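Local coordinates for protein CalG4 (Micromonospora echinospora, PDB 3IA7) that adopts the GT-B fold, in which two Rossmann-like domains face each other, at residues 138-142 with 143-147; 226-229 with 230-234. All coordinates share one frame; numbering follows the deposited sequence.

Contact 1: residues 138-142 with 143-147; sequences EHYSL and FKELW
E145 N donates to S141 O over 3.1 Å, the first i to i+4 bond of helix 142-150, and L146 N follows by donating to L142 O over 2.9 Å. The second is the more axial of the two, with a C=O...N angle of 161° against 154°. A water takes the N-H of S141, accepting from S141 N at 2.8 Å. The same water donates to E145 OE2 at 2.7 Å, bridging the residue before the helix to the carboxylate one turn later. S141 is the N-cap of this helix, a place where a short polar side chain is common; the helix follows strand 127-131 in the N-terminal Rossmann-like domain. E145 lies one turn in from the N-terminus, where a negative charge is probably favoured by the helix dipole; the chain bends at chi2 (-51°), bringing OE2 back to the water, and OE2 also forms a salt bridge with K148. K144 lays its methylenes along S141, CG lying 3.7 Å from S141 OG, while its extended chain carries NZ onward to a salt bridge with D183. On the apolar side, L142 CD1 meets L146 CG at 3.9 Å, two branched leucines one turn apart.

Contact 2: residues 226-229 with 230-234; sequences PPRP and DAPVL
A231 sets its methyl over the middle of one face of the R228 guanidinium, CB standing 3.6 Å above the plane. Its nearest guanidinium atom is R228 NH2, also at 3.6 Å from A231 CB. Alanine suits the place because it has nothing beyond CB, so the guanidinium plane can come down onto the methyl. R228 reaches this position by folding back: the chain runs straight through chi2 and then bends at chi3 (-72°), which returns the guanidinium toward the alanine three residues on. NH2 is held beyond the contact by a hydrogen bond to the carbonyl of P260, and it also comes within 3.8 Å of P232 CD. Residues R228 to A231 form a type I beta turn, closed by A231 N donating to R228 O at 3.2 Å; the N-H points well at the oxygen (161°), but the donor lies far above the carbonyl plane. P229 is apt for the second position of such a turn, its ring fixing phi near the required value (-52°), and D230 takes the third, its side chain at the exposed outside of the turn. The turn delivers the chain into strand 233-237, an inner strand of the parallel sheet in the C-terminal Rossmann-like domain of the GT-B fold. P227 CG also approaches A231 CB, at 4.2 Å. Farther along, P226 CB touches V233 CG2 at 4.0 Å, joining the start of the loop to the buried first residue of the strand; P226 also packs on H297, a ligand of a bound calcium ion.

Both contacts are local and join a loop to the start of a regular element, but they serve different domains: 138-142 with 143-147 begins a helix of the N-terminal domain, whereas 226-229 with 230-234 leads into a strand of the C-terminal one. Their centres lie 42 Å apart and they do not touch. Contact 1 is a surface contact with no buried residue, and its chemistry is largely polar at the helix start, with one leucine pair. Contact 2 is partly buried: its alanine and valine are covered, and it uses proline rings and a methyl under a guanidinium face, where contact 1 uses a water and a carboxylate.

Contact 1: residues 138-142 with 143-147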
loop_
_atom_site.group_PDB
_atom_site.type_symbol
_atom_site.label_atom_id
_atom_site.label_comp_id
_atom_site.label_asym_id
_atom_site.label_seq_id
_atom_site.Cartn_x
_atom_site.Cartn_y
_atom_site.Cartn_z
ATOM N N GLU A 138 10.109 -26.784 16.922
ATOM C CA GLU A 138 9.860 -27.920 17.834
ATOM C C GLU A 138 8.989 -27.563 19.047
ATOM O O GLU A 138 8.468 -28.454 19.726
ATOM C CB GLU A 138 11.175 -28.569 18.250
ATOM C CG GLU A 138 11.969 -27.730 19.232
ATOM C CD GLU A 138 12.929 -26.715 18.577
ATOM O OE1 GLU A 138 12.727 -26.286 17.394
ATOM O OE2 GLU A 138 13.907 -26.345 19.300
ATOM N N HIS A 139 8.834 -26.270 19.327
ATOM C CA HIS A 139 8.065 -25.797 20.470
ATOM C C HIS A 139 6.614 -25.534 20.181
ATOM O O HIS A 139 5.764 -25.589 21.096
ATOM C CB HIS A 139 8.723 -24.534 21.057
ATOM C CG HIS A 139 10.060 -24.816 21.637
ATOM N ND1 HIS A 139 11.213 -24.762 20.887
ATOM C CD2 HIS A 139 10.417 -25.295 22.850
ATOM C CE1 HIS A 139 12.238 -25.115 21.640
ATOM N NE2 HIS A 139 11.780 -25.470 22.824
ATOM N N TYR A 140 6.329 -25.216 18.923
ATOM C CA TYR A 140 5.016 -24.703 18.534
ATOM C C TYR A 140 4.725 -24.927 17.077
ATOM O O TYR A 140 5.561 -24.688 16.203
ATOM C CB TYR A 140 4.859 -23.198 18.833
ATOM C CG TYR A 140 3.512 -22.666 18.379
ATOM C CD1 TYR A 140 2.355 -22.888 19.140
ATOM C CD2 TYR A 140 3.390 -21.960 17.185
ATOM C CE1 TYR A 140 1.129 -22.443 18.719
ATOM C CE2 TYR A 140 2.157 -21.496 16.762
ATOM C CZ TYR A 140 1.031 -21.759 17.546
ATOM O OH TYR A 140 -0.188 -21.296 17.144
ATOM N N SER A 141 3.516 -25.412 16.818
ATOM C CA SER A 141 3.065 -25.570 15.465
ATOM C C SER A 141 1.555 -25.345 15.509
ATOM O O SER A 141 0.829 -26.080 16.164
ATOM C CB SER A 141 3.410 -26.961 14.917
ATOM O OG SER A 141 2.812 -27.088 13.623
ATOM N N LEU A 142 1.098 -24.289 14.854
ATOM C CA LEU A 142 -0.337 -23.996 14.848
ATOM C C LEU A 142 -1.123 -25.192 14.288
ATOM O O LEU A 142 -2.146 -25.574 14.852
ATOM C CB LEU A 142 -0.630 -22.743 14.022
ATOM C CG LEU A 142 -2.071 -22.501 13.608
ATOM C CD1 LEU A 142 -2.957 -22.345 14.866
ATOM C CD2 LEU A 142 -2.143 -21.308 12.687
ATOM N N PHE A 143 -0.645 -25.761 13.180
ATOM C CA PHE A 143 -1.351 -26.879 12.559
ATOM C C PHE A 143 -1.494 -28.103 13.486
ATOM O O PHE A 143 -2.585 -28.683 13.634
ATOM C CB PHE A 143 -0.672 -27.240 11.247
ATOM C CG PHE A 143 -0.949 -26.240 10.154
ATOM C CD1 PHE A 143 -2.207 -26.171 9.568
ATOM C CD2 PHE A 143 0.045 -25.356 9.725
ATOM C CE1 PHE A 143 -2.472 -25.249 8.561
ATOM C CE2 PHE A 143 -0.209 -24.436 8.714
ATOM C CZ PHE A 143 -1.476 -24.386 8.136
ATOM N N LYS A 144 -0.414 -28.448 14.169
ATOM C CA LYS A 144 -0.491 -29.532 15.121
ATOM C C LYS A 144 -1.552 -29.202 16.193
ATOM O O LYS A 144 -2.263 -30.081 16.638
ATOM C CB LYS A 144 0.871 -29.771 15.742
ATOM C CG LYS A 144 1.825 -30.449 14.797
ATOM C CD LYS A 144 3.158 -30.777 15.453
ATOM C CE LYS A 144 3.995 -31.536 14.394
ATOM N NZ LYS A 144 5.264 -31.981 14.983
ATOM N N GLU A 145 -1.670 -27.932 16.600
ATOM C CA GLU A 145 -2.660 -27.563 17.636
ATOM C C GLU A 145 -4.085 -27.659 17.086
ATOM O O GLU A 145 -5.003 -28.040 17.812
ATOM C CB GLU A 145 -2.417 -26.153 18.223
ATOM C CG GLU A 145 -1.098 -25.970 18.983
ATOM C CD GLU A 145 -0.852 -27.042 20.042
ATOM O OE1 GLU A 145 -1.538 -27.021 21.084
ATOM O OE2 GLU A 145 0.030 -27.909 19.846
ATOM N N LEU A 146 -4.261 -27.314 15.817
ATOM C CA LEU A 146 -5.567 -27.397 15.171
ATOM C C LEU A 146 -6.055 -28.855 14.998
ATOM O O LEU A 146 -7.180 -29.205 15.408
ATOM C CB LEU A 146 -5.546 -26.698 13.819
ATOM C CG LEU A 146 -5.478 -25.164 13.955
ATOM C CD1 LEU A 146 -5.434 -24.583 12.549
ATOM C CD2 LEU A 146 -6.680 -24.625 14.807
ATOM N N TRP A 147 -5.197 -29.688 14.404
ATOM C CA TRP A 147 -5.469 -31.126 14.281
ATOM C C TRP A 147 -5.801 -31.688 15.660
ATOM O O TRP A 147 -6.784 -32.432 15.845
ATOM C CB TRP A 147 -4.278 -31.843 13.613
ATOM C CG TRP A 147 -4.053 -31.409 12.199
ATOM C CD1 TRP A 147 -5.011 -31.040 11.307
ATOM C CD2 TRP A 147 -2.785 -31.283 11.496
ATOM N NE1 TRP A 147 -4.430 -30.681 10.101
ATOM C CE2 TRP A 147 -3.071 -30.831 10.190
ATOM C CE3 TRP A 147 -1.447 -31.514 11.849
ATOM C CZ2 TRP A 147 -2.065 -30.578 9.222
ATOM C CZ3 TRP A 147 -0.435 -31.272 10.876
ATOM C CH2 TRP A 147 -0.767 -30.793 9.581
HETATM O O HOH W 1 2.318 -26.888 18.882
#

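Contact 2: residues 226-229 with 230-234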
loop_
_atom_site.group_PDB
_atom_site.type_symbol
_atom_site.label_atom_id
_atom_site.label_comp_id
_atom_site.label_asym_id
_atom_site.label_seq_id
_atom_site.Cartn_x
_atom_site.Cartn_y
_atom_site.Cartn_z
ATOM N N PRO A 226 -13.116 12.044 8.754
ATOM C CA PRO A 226 -14.297 11.875 9.589
ATOM C C PRO A 226 -15.193 13.135 9.472
ATOM O O PRO A 226 -14.697 14.186 9.022
ATOM C CB PRO A 226 -13.700 11.717 11.016
ATOM C CG PRO A 226 -12.416 12.471 10.976
ATOM C CD PRO A 226 -11.899 12.279 9.554
ATOM N N PRO A 227 -16.481 13.029 9.861
ATOM C CA PRO A 227 -17.403 14.166 9.760
ATOM C C PRO A 227 -17.184 15.277 10.794
ATOM O O PRO A 227 -17.616 16.387 10.553
ATOM C CB PRO A 227 -18.783 13.525 9.956
ATOM C CG PRO A 227 -18.505 12.365 10.854
ATOM C CD PRO A 227 -17.160 11.827 10.363
ATOM N N ARG A 228 -16.577 14.966 11.944
ATOM C CA ARG A 228 -16.167 15.973 12.937
ATOM C C ARG A 228 -14.814 15.523 13.427
ATOM O O ARG A 228 -14.543 14.335 13.411
ATOM C CB ARG A 228 -17.105 16.027 14.141
ATOM C CG ARG A 228 -18.566 15.912 13.853
ATOM C CD ARG A 228 -19.419 15.999 15.135
ATOM N NE ARG A 228 -19.349 14.818 16.014
ATOM C CZ ARG A 228 -19.916 13.640 15.747
ATOM N NH1 ARG A 228 -20.535 13.454 14.579
ATOM N NH2 ARG A 228 -19.811 12.605 16.607
ATOM N N PRO A 229 -13.966 16.460 13.872
ATOM C CA PRO A 229 -12.602 16.144 14.304
ATOM C C PRO A 229 -12.499 15.027 15.339
ATOM O O PRO A 229 -11.607 14.147 15.256
ATOM C CB PRO A 229 -12.121 17.468 14.908
ATOM C CG PRO A 229 -12.880 18.497 14.175
ATOM C CD PRO A 229 -14.241 17.907 13.931
ATOM N N ASP A 230 -13.404 15.066 16.314
ATOM C CA ASP A 230 -13.383 14.116 17.416
ATOM C C ASP A 230 -14.568 13.127 17.346
ATOM O O ASP A 230 -14.898 12.500 18.334
ATOM C CB ASP A 230 -13.361 14.883 18.776
ATOM C CG ASP A 230 -12.020 15.601 19.032
ATOM O OD1 ASP A 230 -10.958 15.033 18.706
ATOM O OD2 ASP A 230 -12.016 16.719 19.571
ATOM N N ALA A 231 -15.222 12.993 16.201
ATOM C CA ALA A 231 -16.232 11.926 16.070
ATOM C C ALA A 231 -15.606 10.564 16.407
ATOM O O ALA A 231 -14.545 10.256 15.880
ATOM C CB ALA A 231 -16.834 11.902 14.642
ATOM N N PRO A 232 -16.241 9.754 17.284
ATOM C CA PRO A 232 -15.741 8.398 17.533
ATOM C C PRO A 232 -16.048 7.558 16.297
ATOM O O PRO A 232 -17.193 7.567 15.812
ATOM C CB PRO A 232 -16.576 7.912 18.726
ATOM C CG PRO A 232 -17.276 9.142 19.266
ATOM C CD PRO A 232 -17.458 10.036 18.080
ATOM N N VAL A 233 -15.021 6.976 15.697
ATOM C CA VAL A 233 -15.202 6.305 14.409
ATOM C C VAL A 233 -15.049 4.785 14.639
ATOM O O VAL A 233 -14.121 4.340 15.318
ATOM C CB VAL A 233 -14.199 6.790 13.330
ATOM C CG1 VAL A 233 -14.352 5.956 12.023
ATOM C CG2 VAL A 233 -14.408 8.305 12.987
ATOM N N LEU A 234 -15.970 4.016 14.065
ATOM C CA LEU A 234 -15.865 2.577 14.021
ATOM C C LEU A 234 -15.697 2.105 12.597
ATOM O O LEU A 234 -16.481 2.502 11.704
ATOM C CB LEU A 234 -17.115 1.940 14.641
ATOM C CG LEU A 234 -17.228 0.394 14.567
ATOM C CD1 LEU A 234 -16.146 -0.364 15.399
ATOM C CD2 LEU A 234 -18.609 -0.064 14.967
#